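Local atomic coordinates of esterase D (Lactobacillus rhamnosus, PDB entry 3DKR), a protein that probably hydrolyses carboxylic esters, as a member of the alpha/beta hydrolase superfamily with a predicted catalytic triad. Residues 55-60 with 100-105; 186-191 with 235-240; 213-218 with 245-250. All blocks are in the same frame, centred on the assembly; numbering follows the deposited sequence.

Contact 1: residues 55-60 with 100-105; sequences PLFSGH and LSLGGI. With ACT (acetate ion), chain B.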
ATOM      1  N   PRO A  55      -8.433   5.321   1.934  1.00 14.75           N
ATOM      2  CA  PRO A  55      -9.604   4.628   1.383  1.00 15.33           C
ATOM      3  C   PRO A  55      -9.635   3.149   1.734  1.00 15.52           C
ATOM      4  O   PRO A  55      -8.630   2.591   2.166  1.00 14.97           O
ATOM      5  CB  PRO A  55      -9.449   4.811  -0.129  1.00 15.55           C
ATOM      6  CG  PRO A  55      -7.988   4.988  -0.351  1.00 15.65           C
ATOM      7  CD  PRO A  55      -7.469   5.706   0.881  1.00 15.77           C
ATOM      8  N   LEU A  56     -10.782   2.523   1.485  1.00 16.26           N
ATOM      9  CA  LEU A  56     -10.966   1.090   1.647  1.00 16.80           C
ATOM     10  C   LEU A  56     -11.073   0.441   0.268  1.00 16.09           C
ATOM     11  O   LEU A  56     -11.903   0.846  -0.544  1.00 16.66           O
ATOM     12  CB  LEU A  56     -12.256   0.824   2.416  1.00 16.69           C
ATOM     13  CG  LEU A  56     -12.714  -0.621   2.540  1.00 17.17           C
ATOM     14  CD1 LEU A  56     -11.726  -1.478   3.300  1.00 16.93           C
ATOM     15  CD2 LEU A  56     -14.127  -0.665   3.186  1.00 18.87           C
ATOM     16  N   PHE A  57     -10.264  -0.584   0.014  1.00 15.77           N
ATOM     17  CA  PHE A  57     -10.315  -1.261  -1.270  1.00 15.60           C
ATOM     18  C   PHE A  57     -11.513  -2.197  -1.343  1.00 16.15           C
ATOM     19  O   PHE A  57     -11.845  -2.859  -0.361  1.00 16.08           O
ATOM     20  CB  PHE A  57      -9.023  -2.033  -1.541  1.00 16.05           C
ATOM     21  CG  PHE A  57      -7.848  -1.158  -1.945  1.00 15.03           C
ATOM     22  CD1 PHE A  57      -7.989  -0.142  -2.882  1.00 16.62           C
ATOM     23  CD2 PHE A  57      -6.584  -1.383  -1.406  1.00 17.46           C
ATOM     24  CE1 PHE A  57      -6.893   0.644  -3.263  1.00 16.92           C
ATOM     25  CE2 PHE A  57      -5.488  -0.589  -1.792  1.00 16.06           C
ATOM     26  CZ  PHE A  57      -5.652   0.408  -2.718  1.00 17.10           C
ATOM     27  N   SER A  58     -12.149  -2.251  -2.510  1.00 16.72           N
ATOM     28  CA  SER A  58     -13.304  -3.135  -2.697  1.00 17.13           C
ATOM     29  C   SER A  58     -12.984  -4.545  -2.235  1.00 17.39           C
ATOM     30  O   SER A  58     -11.894  -5.081  -2.488  1.00 16.78           O
ATOM     31  CB  SER A  58     -13.765  -3.163  -4.148  1.00 18.13           C
ATOM     32  OG  SER A  58     -14.545  -2.019  -4.442  1.00 19.64           O
ATOM     33  N   GLY A  59     -13.969  -5.155  -1.578  1.00 17.54           N
ATOM     34  CA  GLY A  59     -13.873  -6.549  -1.163  1.00 17.65           C
ATOM     35  C   GLY A  59     -13.209  -6.720   0.181  1.00 17.95           C
ATOM     36  O   GLY A  59     -13.312  -7.776   0.788  1.00 19.06           O
ATOM     37  N   HIS A  60     -12.480  -5.699   0.635  1.00 17.25           N
ATOM     38  CA  HIS A  60     -11.795  -5.749   1.920  1.00 17.75           C
ATOM     39  C   HIS A  60     -12.682  -5.208   3.036  1.00 18.59           C
ATOM     40  O   HIS A  60     -13.697  -4.551   2.791  1.00 19.53           O
ATOM     41  CB  HIS A  60     -10.487  -4.933   1.856  1.00 17.42           C
ATOM     42  CG  HIS A  60      -9.415  -5.566   1.015  1.00 16.82           C
ATOM     43  ND1 HIS A  60      -9.494  -5.650  -0.360  1.00 16.78           N
ATOM     44  CD2 HIS A  60      -8.238  -6.135   1.361  1.00 16.47           C
ATOM     45  CE1 HIS A  60      -8.408  -6.258  -0.822  1.00 16.03           C
ATOM     46  NE2 HIS A  60      -7.627  -6.559   0.201  1.00 15.12           N
ATOM     47  N   LEU A 100       1.359   0.076   0.984  1.00 13.75           N
ATOM     48  CA  LEU A 100       2.029  -1.183   1.347  1.00 14.23           C
ATOM     49  C   LEU A 100       2.279  -1.996   0.065  1.00 14.46           C
ATOM     50  O   LEU A 100       2.475  -1.386  -0.991  1.00 14.01           O
ATOM     51  CB  LEU A 100       1.238  -1.936   2.428  1.00 14.59           C
ATOM     52  CG  LEU A 100       1.528  -1.351   3.818  1.00 15.18           C
ATOM     53  CD1 LEU A 100       0.374  -1.610   4.804  1.00 15.90           C
ATOM     54  CD2 LEU A 100       2.844  -1.898   4.363  1.00 17.05           C
ATOM     55  N   SER A 101       2.380  -3.328   0.103  1.00 14.50           N
ATOM     56  CA  SER A 101       2.758  -4.017  -1.156  1.00 14.75           C
ATOM     57  C   SER A 101       1.705  -3.787  -2.248  1.00 14.83           C
ATOM     58  O   SER A 101       2.026  -3.325  -3.348  1.00 15.32           O
ATOM     59  CB  SER A 101       3.042  -5.512  -0.970  1.00 14.97           C
ATOM     60  OG  SER A 101       4.201  -5.756  -0.192  1.00 15.71           O
ATOM     61  N   LEU A 102       0.453  -4.077  -1.934  1.00 14.29           N
ATOM     62  CA  LEU A 102      -0.630  -3.889  -2.894  1.00 14.14           C
ATOM     63  C   LEU A 102      -0.845  -2.403  -3.178  1.00 14.34           C
ATOM     64  O   LEU A 102      -0.756  -1.961  -4.325  1.00 14.42           O
ATOM     65  CB  LEU A 102      -1.922  -4.537  -2.380  1.00 14.99           C
ATOM     66  CG  LEU A 102      -3.127  -4.337  -3.291  1.00 14.57           C
ATOM     67  CD1 LEU A 102      -2.991  -5.095  -4.623  1.00 16.12           C
ATOM     68  CD2 LEU A 102      -4.394  -4.751  -2.545  1.00 16.70           C
ATOM     69  N   GLY A 103      -1.115  -1.626  -2.129  1.00 13.82           N
ATOM     70  CA  GLY A 103      -1.325  -0.186  -2.280  1.00 13.97           C
ATOM     71  C   GLY A 103      -0.159   0.475  -2.994  1.00 13.65           C
ATOM     72  O   GLY A 103      -0.351   1.437  -3.744  1.00 15.03           O
ATOM     73  N   GLY A 104       1.050  -0.031  -2.751  1.00 14.28           N
ATOM     74  CA  GLY A 104       2.273   0.527  -3.357  1.00 14.71           C
ATOM     75  C   GLY A 104       2.372   0.342  -4.864  1.00 14.78           C
ATOM     76  O   GLY A 104       2.994   1.147  -5.550  1.00 15.11           O
ATOM     77  N   ILE A 105       1.765  -0.717  -5.391  1.00 14.52           N
ATOM     78  CA  ILE A 105       1.686  -0.900  -6.841  1.00 14.60           C
ATOM     79  C   ILE A 105       0.919   0.293  -7.401  1.00 14.63           C
ATOM     80  O   ILE A 105       1.346   0.908  -8.377  1.00 15.53           O
ATOM     81  CB  ILE A 105       0.949  -2.212  -7.218  1.00 13.95           C
ATOM     82  CG1 ILE A 105       1.780  -3.424  -6.801  1.00 14.84           C
ATOM     83  CG2 ILE A 105       0.654  -2.291  -8.745  1.00 14.24           C
ATOM     84  CD1 ILE A 105       0.940  -4.714  -6.746  1.00 16.04           C
TER
HETATM   85  C   ACT B 245       0.480  -6.137   1.271  1.00 16.17           C
HETATM   86  O   ACT B 245      -0.256  -5.711   0.331  1.00 15.32           O
HETATM   87  OXT ACT B 245       1.301  -5.344   1.815  1.00 16.25           O
HETATM   88  CH3 ACT B 245       0.388  -7.558   1.754  1.00 16.79           C
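The side of the Phe57 ring, at CD2, meets the CD2 methyl of Leu102 at 4.2 Å. The two side chains run past each other in opposite directions. Leu102 sends CG anti to its own backbone N (chi1 177°), and this carries CD2 out to the ring. The ring also meets the main chain: Phe57 CE2 lies 4.2 Å from Gly103 CA, which sits at the ring edge, near its plane. Both contacts are apolar, and all three residues are buried.

Two backbone N-H groups beside this contact hold an acetate ion, probably from the crystallisation liquor. Ser101 N donates to acetate OXT and Leu102 N to acetate O, each over 2.9 Å. His226 NE2 and Tyr31 N bind the same ion. Ser101 is the predicted nucleophile and His226 a predicted member of the charge relay. The ion therefore lies in the predicted active site, where the N-terminal turn of the helix presents its N-H groups. The sharp turn into that helix is the nucleophile elbow of alpha/beta hydrolases. Gly104 N bonds back to Leu100 O over 2.6 Å.

In residues 55-60, a type II turn from Phe57 to His60 shapes the loop, with His60 N bonded to Phe57 O. His60 ND1 reaches Ser58 O at 3.3 Å; the oxygen lies in the imidazole plane, but the donor stands above the carbonyl plane. His60 NE2 is held by Thr32 N.

The Phe57 ring meets His29 and Trp77 and touches helix 74-89 and strand 23-28. The loop follows strand 51-54, whereas the elbow joins strand 94-99 to helix 101-113.

Contact 2: residues 186-191 with 235-240; sequences PTFIGQ and HALEED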
ATOM      1  N   PRO A 186      10.372  12.588  -6.747  1.00 17.13           N
ATOM      2  CA  PRO A 186      11.035  11.930  -5.639  1.00 17.09           C
ATOM      3  C   PRO A 186      10.227  10.701  -5.193  1.00 16.92           C
ATOM      4  O   PRO A 186       8.995  10.782  -5.086  1.00 17.60           O
ATOM      5  CB  PRO A 186      11.034  13.003  -4.543  1.00 18.00           C
ATOM      6  CG  PRO A 186      10.965  14.287  -5.289  1.00 17.16           C
ATOM      7  CD  PRO A 186      10.170  14.029  -6.495  1.00 17.35           C
ATOM      8  N   THR A 187      10.922   9.594  -4.964  1.00 16.96           N
ATOM      9  CA  THR A 187      10.279   8.332  -4.563  1.00 16.37           C
ATOM     10  C   THR A 187      10.882   7.788  -3.277  1.00 16.64           C
ATOM     11  O   THR A 187      12.102   7.708  -3.123  1.00 18.04           O
ATOM     12  CB  THR A 187      10.405   7.293  -5.670  1.00 16.52           C
ATOM     13  OG1 THR A 187       9.867   7.826  -6.881  1.00 17.46           O
ATOM     14  CG2 THR A 187       9.678   5.995  -5.304  1.00 17.39           C
ATOM     15  N   PHE A 188       9.994   7.394  -2.368  1.00 15.58           N
ATOM     16  CA  PHE A 188      10.340   6.795  -1.088  1.00 15.45           C
ATOM     17  C   PHE A 188      10.193   5.287  -1.194  1.00 15.47           C
ATOM     18  O   PHE A 188       9.199   4.789  -1.718  1.00 15.92           O
ATOM     19  CB  PHE A 188       9.398   7.318   0.006  1.00 15.82           C
ATOM     20  CG  PHE A 188       9.710   6.801   1.374  1.00 15.87           C
ATOM     21  CD1 PHE A 188      10.576   7.496   2.214  1.00 15.70           C
ATOM     22  CD2 PHE A 188       9.186   5.597   1.820  1.00 16.19           C
ATOM     23  CE1 PHE A 188      10.888   7.011   3.484  1.00 16.97           C
ATOM     24  CE2 PHE A 188       9.487   5.119   3.087  1.00 17.49           C
ATOM     25  CZ  PHE A 188      10.355   5.822   3.915  1.00 17.58           C
ATOM     26  N   ILE A 189      11.183   4.566  -0.679  1.00 15.51           N
ATOM     27  CA  ILE A 189      11.115   3.098  -0.615  1.00 15.75           C
ATOM     28  C   ILE A 189      11.466   2.617   0.777  1.00 16.43           C
ATOM     29  O   ILE A 189      12.580   2.849   1.257  1.00 16.49           O
ATOM     30  CB  ILE A 189      12.061   2.415  -1.619  1.00 15.83           C
ATOM     31  CG1 ILE A 189      11.735   2.857  -3.044  1.00 15.51           C
ATOM     32  CG2 ILE A 189      11.955   0.884  -1.460  1.00 15.70           C
ATOM     33  CD1 ILE A 189      12.693   2.326  -4.140  1.00 17.78           C
ATOM     34  N   GLY A 190      10.505   1.980   1.446  1.00 16.07           N
ATOM     35  CA  GLY A 190      10.744   1.325   2.711  1.00 15.82           C
ATOM     36  C   GLY A 190      10.458  -0.158   2.597  1.00 15.73           C
ATOM     37  O   GLY A 190       9.499  -0.560   1.935  1.00 15.39           O
ATOM     38  N   GLN A 191      11.288  -0.980   3.234  1.00 15.51           N
ATOM     39  CA  GLN A 191      11.161  -2.428   3.131  1.00 15.90           C
ATOM     40  C   GLN A 191      11.583  -3.107   4.431  1.00 16.13           C
ATOM     41  O   GLN A 191      12.673  -2.848   4.941  1.00 16.34           O
ATOM     42  CB  GLN A 191      12.034  -2.931   1.989  1.00 15.72           C
ATOM     43  CG  GLN A 191      12.066  -4.435   1.824  1.00 16.80           C
ATOM     44  CD  GLN A 191      10.706  -5.025   1.609  1.00 14.96           C
ATOM     45  OE1 GLN A 191      10.030  -4.691   0.631  1.00 15.66           O
ATOM     46  NE2 GLN A 191      10.309  -5.948   2.488  1.00 16.49           N
ATOM     47  N   HIS A 235       7.601   3.595  14.267  1.00 19.03           N
ATOM     48  CA  HIS A 235       8.098   4.932  14.620  1.00 19.47           C
ATOM     49  C   HIS A 235       9.206   5.416  13.687  1.00 19.06           C
ATOM     50  O   HIS A 235       9.215   6.571  13.254  1.00 19.51           O
ATOM     51  CB  HIS A 235       8.570   4.965  16.074  1.00 20.16           C
ATOM     52  CG  HIS A 235       7.448   4.975  17.061  1.00 23.08           C
ATOM     53  ND1 HIS A 235       7.463   4.214  18.208  1.00 27.39           N
ATOM     54  CD2 HIS A 235       6.276   5.652  17.074  1.00 26.76           C
ATOM     55  CE1 HIS A 235       6.343   4.416  18.881  1.00 26.78           C
ATOM     56  NE2 HIS A 235       5.610   5.291  18.220  1.00 26.48           N
ATOM     57  N   ALA A 236      10.142   4.523  13.369  1.00 18.84           N
ATOM     58  CA  ALA A 236      11.219   4.851  12.453  1.00 18.56           C
ATOM     59  C   ALA A 236      10.670   5.191  11.084  1.00 17.88           C
ATOM     60  O   ALA A 236      11.120   6.136  10.447  1.00 18.42           O
ATOM     61  CB  ALA A 236      12.192   3.701  12.349  1.00 19.51           C
ATOM     62  N   LEU A 237       9.716   4.390  10.615  1.00 17.35           N
ATOM     63  CA  LEU A 237       9.142   4.616   9.293  1.00 16.82           C
ATOM     64  C   LEU A 237       8.482   5.989   9.236  1.00 16.77           C
ATOM     65  O   LEU A 237       8.678   6.750   8.279  1.00 17.19           O
ATOM     66  CB  LEU A 237       8.117   3.531   8.976  1.00 16.67           C
ATOM     67  CG  LEU A 237       7.376   3.738   7.656  1.00 17.13           C
ATOM     68  CD1 LEU A 237       8.324   3.581   6.443  1.00 18.95           C
ATOM     69  CD2 LEU A 237       6.198   2.775   7.571  1.00 17.01           C
ATOM     70  N   GLU A 238       7.700   6.296  10.259  1.00 16.72           N
ATOM     71  CA  GLU A 238       7.007   7.592  10.345  1.00 16.86           C
ATOM     72  C   GLU A 238       8.004   8.743  10.279  1.00 17.48           C
ATOM     73  O   GLU A 238       7.850   9.666   9.498  1.00 18.07           O
ATOM     74  CB  GLU A 238       6.170   7.649  11.620  1.00 16.78           C
ATOM     75  CG  GLU A 238       4.983   6.684  11.571  1.00 16.08           C
ATOM     76  CD  GLU A 238       4.456   6.239  12.918  1.00 16.84           C
ATOM     77  OE1 GLU A 238       4.864   6.790  13.981  1.00 17.21           O
ATOM     78  OE2 GLU A 238       3.617   5.308  12.910  1.00 17.10           O
ATOM     79  N   GLU A 239       9.062   8.661  11.078  1.00 18.28           N
ATOM     80  CA  GLU A 239      10.107   9.686  11.029  1.00 18.68           C
ATOM     81  C   GLU A 239      10.726   9.817   9.634  1.00 18.41           C
ATOM     82  O   GLU A 239      10.920  10.928   9.130  1.00 18.34           O
ATOM     83  CB  GLU A 239      11.181   9.405  12.072  1.00 19.56           C
ATOM     84  CG  GLU A 239      10.645   9.430  13.504  1.00 21.64           C
ATOM     85  N   ASP A 240      11.008   8.682   8.994  1.00 17.98           N
ATOM     86  CA  ASP A 240      11.629   8.688   7.663  1.00 18.55           C
ATOM     87  C   ASP A 240      10.698   9.302   6.611  1.00 17.81           C
ATOM     88  O   ASP A 240      11.123  10.085   5.759  1.00 18.43           O
ATOM     89  CB  ASP A 240      12.021   7.270   7.249  1.00 18.78           C
ATOM     90  CG  ASP A 240      13.127   6.676   8.124  1.00 20.25           C
ATOM     91  OD1 ASP A 240      13.896   7.465   8.751  1.00 21.59           O
ATOM     92  OD2 ASP A 240      13.244   5.431   8.169  1.00 19.36           O
TER
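In this alpha/beta hydrolase fold, the last helix, 234-246, packs on the central sheet, and here it meets strand 187-192. Phe188 makes the strand side of the contact. Its CG is anti to the backbone N (chi1 -178°), which extends the ring from the sheet toward the helix.

Two helix residues one turn apart receive the ring. Leu237 brings its CD1 branch to 3.9 Å from Phe188 CE2, and CZ of the ring is equally near. This is an apolar contact, and the methyl approaches the ring obliquely. Asp240 meets the ring with its aliphatic and main-chain atoms. Its CB lies in the ring plane, at the edge, 3.9 Å from Phe188 CE1. Asp240 O is 3.8 Å from the same CE1. The carboxylate plane is turned 39° from the ring, and Asp240 OD2 has its hydrogen-bond partner in Tyr221 OH on strand 216-221. The acid is thus tied to the sheet while its CB packs on the phenyl group.

Gly190, two residues along the strand, presents bare backbone beside Leu237.

His219 and Phe244 also meet the Phe188 ring, the latter edge-to-face. Further along, Gln191 NE2 bonds to Asp195 OD2 of the predicted charge relay. The layer is that of an alpha/beta/alpha sandwich, with a terminal helix lying against a largely parallel sheet.

Contact 3: residues 213-218 with 245-250; sequences AARVDF and MQQENE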
ATOM      1  N   ALA A 213      13.665   9.241 -11.727  1.00 20.20           N
ATOM      2  CA  ALA A 213      13.161   9.868 -10.497  1.00 20.38           C
ATOM      3  C   ALA A 213      14.132  10.946 -10.026  1.00 20.81           C
ATOM      4  O   ALA A 213      15.354  10.757 -10.072  1.00 21.23           O
ATOM      5  CB  ALA A 213      12.967   8.832  -9.396  1.00 20.36           C
ATOM      6  N   ALA A 214      13.593  12.081  -9.589  1.00 21.16           N
ATOM      7  CA  ALA A 214      14.441  13.173  -9.061  1.00 21.72           C
ATOM      8  C   ALA A 214      15.388  12.712  -7.948  1.00 22.38           C
ATOM      9  O   ALA A 214      16.541  13.170  -7.862  1.00 23.38           O
ATOM     10  CB  ALA A 214      13.587  14.318  -8.558  1.00 21.54           C
ATOM     11  N   ARG A 215      14.882  11.846  -7.074  1.00 22.20           N
ATOM     12  CA  ARG A 215      15.663  11.179  -6.048  1.00 22.96           C
ATOM     13  C   ARG A 215      14.929   9.921  -5.604  1.00 21.82           C
ATOM     14  O   ARG A 215      13.718   9.793  -5.822  1.00 21.60           O
ATOM     15  CB  ARG A 215      15.921  12.084  -4.840  1.00 23.19           C
ATOM     16  CG  ARG A 215      14.712  12.404  -3.954  1.00 25.43           C
ATOM     17  CD  ARG A 215      15.129  13.011  -2.578  1.00 26.83           C
ATOM     18  NE  ARG A 215      13.973  13.281  -1.696  1.00 29.06           N
ATOM     19  CZ  ARG A 215      13.109  14.279  -1.874  1.00 29.69           C
ATOM     20  NH1 ARG A 215      13.248  15.118  -2.893  1.00 32.10           N
ATOM     21  NH2 ARG A 215      12.089  14.443  -1.035  1.00 29.36           N
ATOM     22  N   VAL A 216      15.682   8.990  -5.023  1.00 21.34           N
ATOM     23  CA  VAL A 216      15.111   7.799  -4.405  1.00 20.60           C
ATOM     24  C   VAL A 216      15.584   7.689  -2.958  1.00 20.76           C
ATOM     25  O   VAL A 216      16.775   7.498  -2.689  1.00 22.22           O
ATOM     26  CB  VAL A 216      15.467   6.517  -5.184  1.00 20.61           C
ATOM     27  CG1 VAL A 216      14.830   5.312  -4.516  1.00 20.83           C
ATOM     28  CG2 VAL A 216      15.002   6.646  -6.626  1.00 20.98           C
ATOM     29  N   ASP A 217      14.650   7.809  -2.019  1.00 19.39           N
ATOM     30  CA  ASP A 217      14.969   7.784  -0.596  1.00 19.26           C
ATOM     31  C   ASP A 217      14.689   6.385  -0.054  1.00 19.05           C
ATOM     32  O   ASP A 217      13.532   6.012   0.145  1.00 19.60           O
ATOM     33  CB  ASP A 217      14.118   8.831   0.130  1.00 19.81           C
ATOM     34  CG  ASP A 217      14.476   8.978   1.600  1.00 21.47           C
ATOM     35  OD1 ASP A 217      15.572   8.560   2.035  1.00 24.33           O
ATOM     36  OD2 ASP A 217      13.644   9.558   2.332  1.00 25.14           O
ATOM     37  N   PHE A 218      15.753   5.615   0.180  1.00 18.99           N
ATOM     38  CA  PHE A 218      15.653   4.175   0.438  1.00 18.20           C
ATOM     39  C   PHE A 218      15.918   3.824   1.901  1.00 18.70           C
ATOM     40  O   PHE A 218      16.955   4.208   2.469  1.00 19.46           O
ATOM     41  CB  PHE A 218      16.649   3.437  -0.465  1.00 18.76           C
ATOM     42  CG  PHE A 218      16.537   1.919  -0.423  1.00 18.08           C
ATOM     43  CD1 PHE A 218      15.833   1.248  -1.412  1.00 19.91           C
ATOM     44  CD2 PHE A 218      17.162   1.169   0.560  1.00 18.94           C
ATOM     45  CE1 PHE A 218      15.737  -0.126  -1.402  1.00 20.69           C
ATOM     46  CE2 PHE A 218      17.060  -0.222   0.586  1.00 19.68           C
ATOM     47  CZ  PHE A 218      16.344  -0.869  -0.404  1.00 20.09           C
ATOM     48  N   MET A 245       8.994  13.980   3.141  1.00 20.07           N
ATOM     49  CA  MET A 245       8.063  15.022   2.757  1.00 21.10           C
ATOM     50  C   MET A 245       8.614  16.412   3.053  1.00 21.16           C
ATOM     51  O   MET A 245       8.466  17.328   2.248  1.00 20.83           O
ATOM     52  CB  MET A 245       6.725  14.793   3.451  1.00 21.42           C
ATOM     53  CG  MET A 245       6.026  13.588   2.852  1.00 21.22           C
ATOM     54  SD  MET A 245       4.272  13.506   3.243  1.00 24.51           S
ATOM     55  CE  MET A 245       4.540  12.979   4.857  1.00 15.42           C
ATOM     56  N   GLN A 246       9.295  16.549   4.177  1.00 21.92           N
ATOM     57  CA  GLN A 246       9.807  17.863   4.577  1.00 23.10           C
ATOM     58  C   GLN A 246      10.910  18.364   3.656  1.00 23.81           C
ATOM     59  O   GLN A 246      11.126  19.576   3.538  1.00 23.77           O
ATOM     60  CB  GLN A 246      10.277  17.820   6.026  1.00 23.42           C
ATOM     61  CG  GLN A 246       9.147  17.899   7.016  1.00 25.40           C
ATOM     62  CD  GLN A 246       8.498  19.272   7.015  1.00 28.43           C
ATOM     63  OE1 GLN A 246       7.682  19.586   6.149  1.00 29.89           O
ATOM     64  NE2 GLN A 246       8.891  20.116   7.967  1.00 31.26           N
ATOM     65  N   GLN A 247      11.608  17.442   3.004  1.00 24.66           N
ATOM     66  CA  GLN A 247      12.578  17.806   1.964  1.00 26.66           C
ATOM     67  C   GLN A 247      11.976  18.584   0.794  1.00 27.47           C
ATOM     68  O   GLN A 247      12.704  19.280   0.081  1.00 28.29           O
ATOM     69  CB  GLN A 247      13.290  16.556   1.452  1.00 27.08           C
ATOM     70  CG  GLN A 247      14.309  16.021   2.424  1.00 30.28           C
ATOM     71  CD  GLN A 247      15.530  16.924   2.531  1.00 34.97           C
ATOM     72  OE1 GLN A 247      16.067  17.376   1.515  1.00 39.53           O
ATOM     73  NE2 GLN A 247      15.973  17.196   3.765  1.00 37.83           N
ATOM     74  N   GLU A 248      10.658  18.478   0.595  1.00 28.52           N
ATOM     75  CA  GLU A 248       9.953  19.291  -0.415  1.00 29.20           C
ATOM     76  C   GLU A 248       9.642  20.744  -0.012  1.00 30.24           C
ATOM     77  O   GLU A 248       9.159  21.533  -0.836  1.00 29.68           O
ATOM     78  CB  GLU A 248       8.669  18.579  -0.858  1.00 29.05           C
ATOM     79  CG  GLU A 248       8.956  17.251  -1.545  1.00 29.45           C
ATOM     80  CD  GLU A 248       9.824  17.424  -2.769  1.00 29.35           C
ATOM     81  OE1 GLU A 248       9.439  18.191  -3.677  1.00 29.22           O
ATOM     82  OE2 GLU A 248      10.909  16.824  -2.819  1.00 30.20           O
ATOM     83  N   ASN A 249       9.921  21.109   1.235  1.00 31.30           N
ATOM     84  CA  ASN A 249       9.739  22.496   1.662  1.00 32.41           C
ATOM     85  C   ASN A 249      10.801  23.391   1.050  1.00 33.43           C
ATOM     86  O   ASN A 249      11.896  22.934   0.703  1.00 33.59           O
ATOM     87  CB  ASN A 249       9.813  22.624   3.182  1.00 32.36           C
ATOM     88  CG  ASN A 249       8.640  21.983   3.887  1.00 33.10           C
ATOM     89  OD1 ASN A 249       7.547  21.831   3.326  1.00 34.09           O
ATOM     90  ND2 ASN A 249       8.856  21.622   5.143  1.00 33.32           N
ATOM     91  N   GLU A 250      10.478  24.674   0.927  1.00 34.60           N
ATOM     92  CA  GLU A 250      11.428  25.655   0.406  1.00 35.57           C
ATOM     93  C   GLU A 250      12.440  26.022   1.486  1.00 36.03           C
ATOM     94  O   GLU A 250      12.244  25.712   2.661  1.00 36.92           O
ATOM     95  CB  GLU A 250      10.689  26.904  -0.079  1.00 35.86           C
ATOM     96  CG  GLU A 250       9.660  26.629  -1.179  1.00 36.57           C
ATOM     97  CD  GLU A 250      10.271  26.081  -2.468  1.00 38.36           C
ATOM     98  OE1 GLU A 250      11.483  26.299  -2.716  1.00 38.84           O
ATOM     99  OE2 GLU A 250       9.531  25.430  -3.243  1.00 38.44           O
TER
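The charged part of this surface contact is a salt bridge between Arg215 and Glu248. Both terminal nitrogens of the arginine grip one oxygen: NH1 lies 2.9 Å from Glu248 OE2, and NH2 lies 3.2 Å from the same atom. The NH1 bond is the straighter, at 157° against 139°. OE2 sits in the guanidinium plane and meets its end. The carboxylate is nearly coplanar with the guanidinium, 14° apart. NH2 uses the anti lone pair of OE2, whereas NH1 comes almost straight on to its C-O bond. Arg215 is extended from CG to NE and carries its guanidinium across to residues 245-250, and Glu248 bends at its second torsion to bring its carboxylate back.

A packing contact adds to this: Gln247 CB lies over one face of the guanidinium, 3.5 Å from Arg215 NH2.

Within residues 245-250, a type I turn runs from Gln246 to Asn249, with Asn249 N bonded to Gln246 O over 3.0 Å.

The salt bridge joins the residue just before edge strand 216-221 to the chain near the C-terminal end of helix 234-246. Pro186, just before strand 187-192, touches both charged side chains, and Phe244 of the helix touches Arg215.

In the fold
Contact 1 closes along the chain before the other two open, whereas the segments of contacts 2 and 3 alternate. The centres of contacts 1 and 2 lie about 18 Å apart, and those of contacts 1 and 3 about 24 Å. Contacts 2 and 3 are neighbours, with centres about 11 Å apart. Both use helix 234-246, and they reach neighbouring parallel strands, 187-192 and 216-221. Probable backbone hydrogen bonds link Thr187 and Ile189 to Asp217. Both join the final helix region to the sheet, contact 2 buried and contact 3 at the surface. Contact 1 lies nearer the chain centre, at the predicted nucleophile. Its segments follow strands 51-54 and 94-99 of the same sheet.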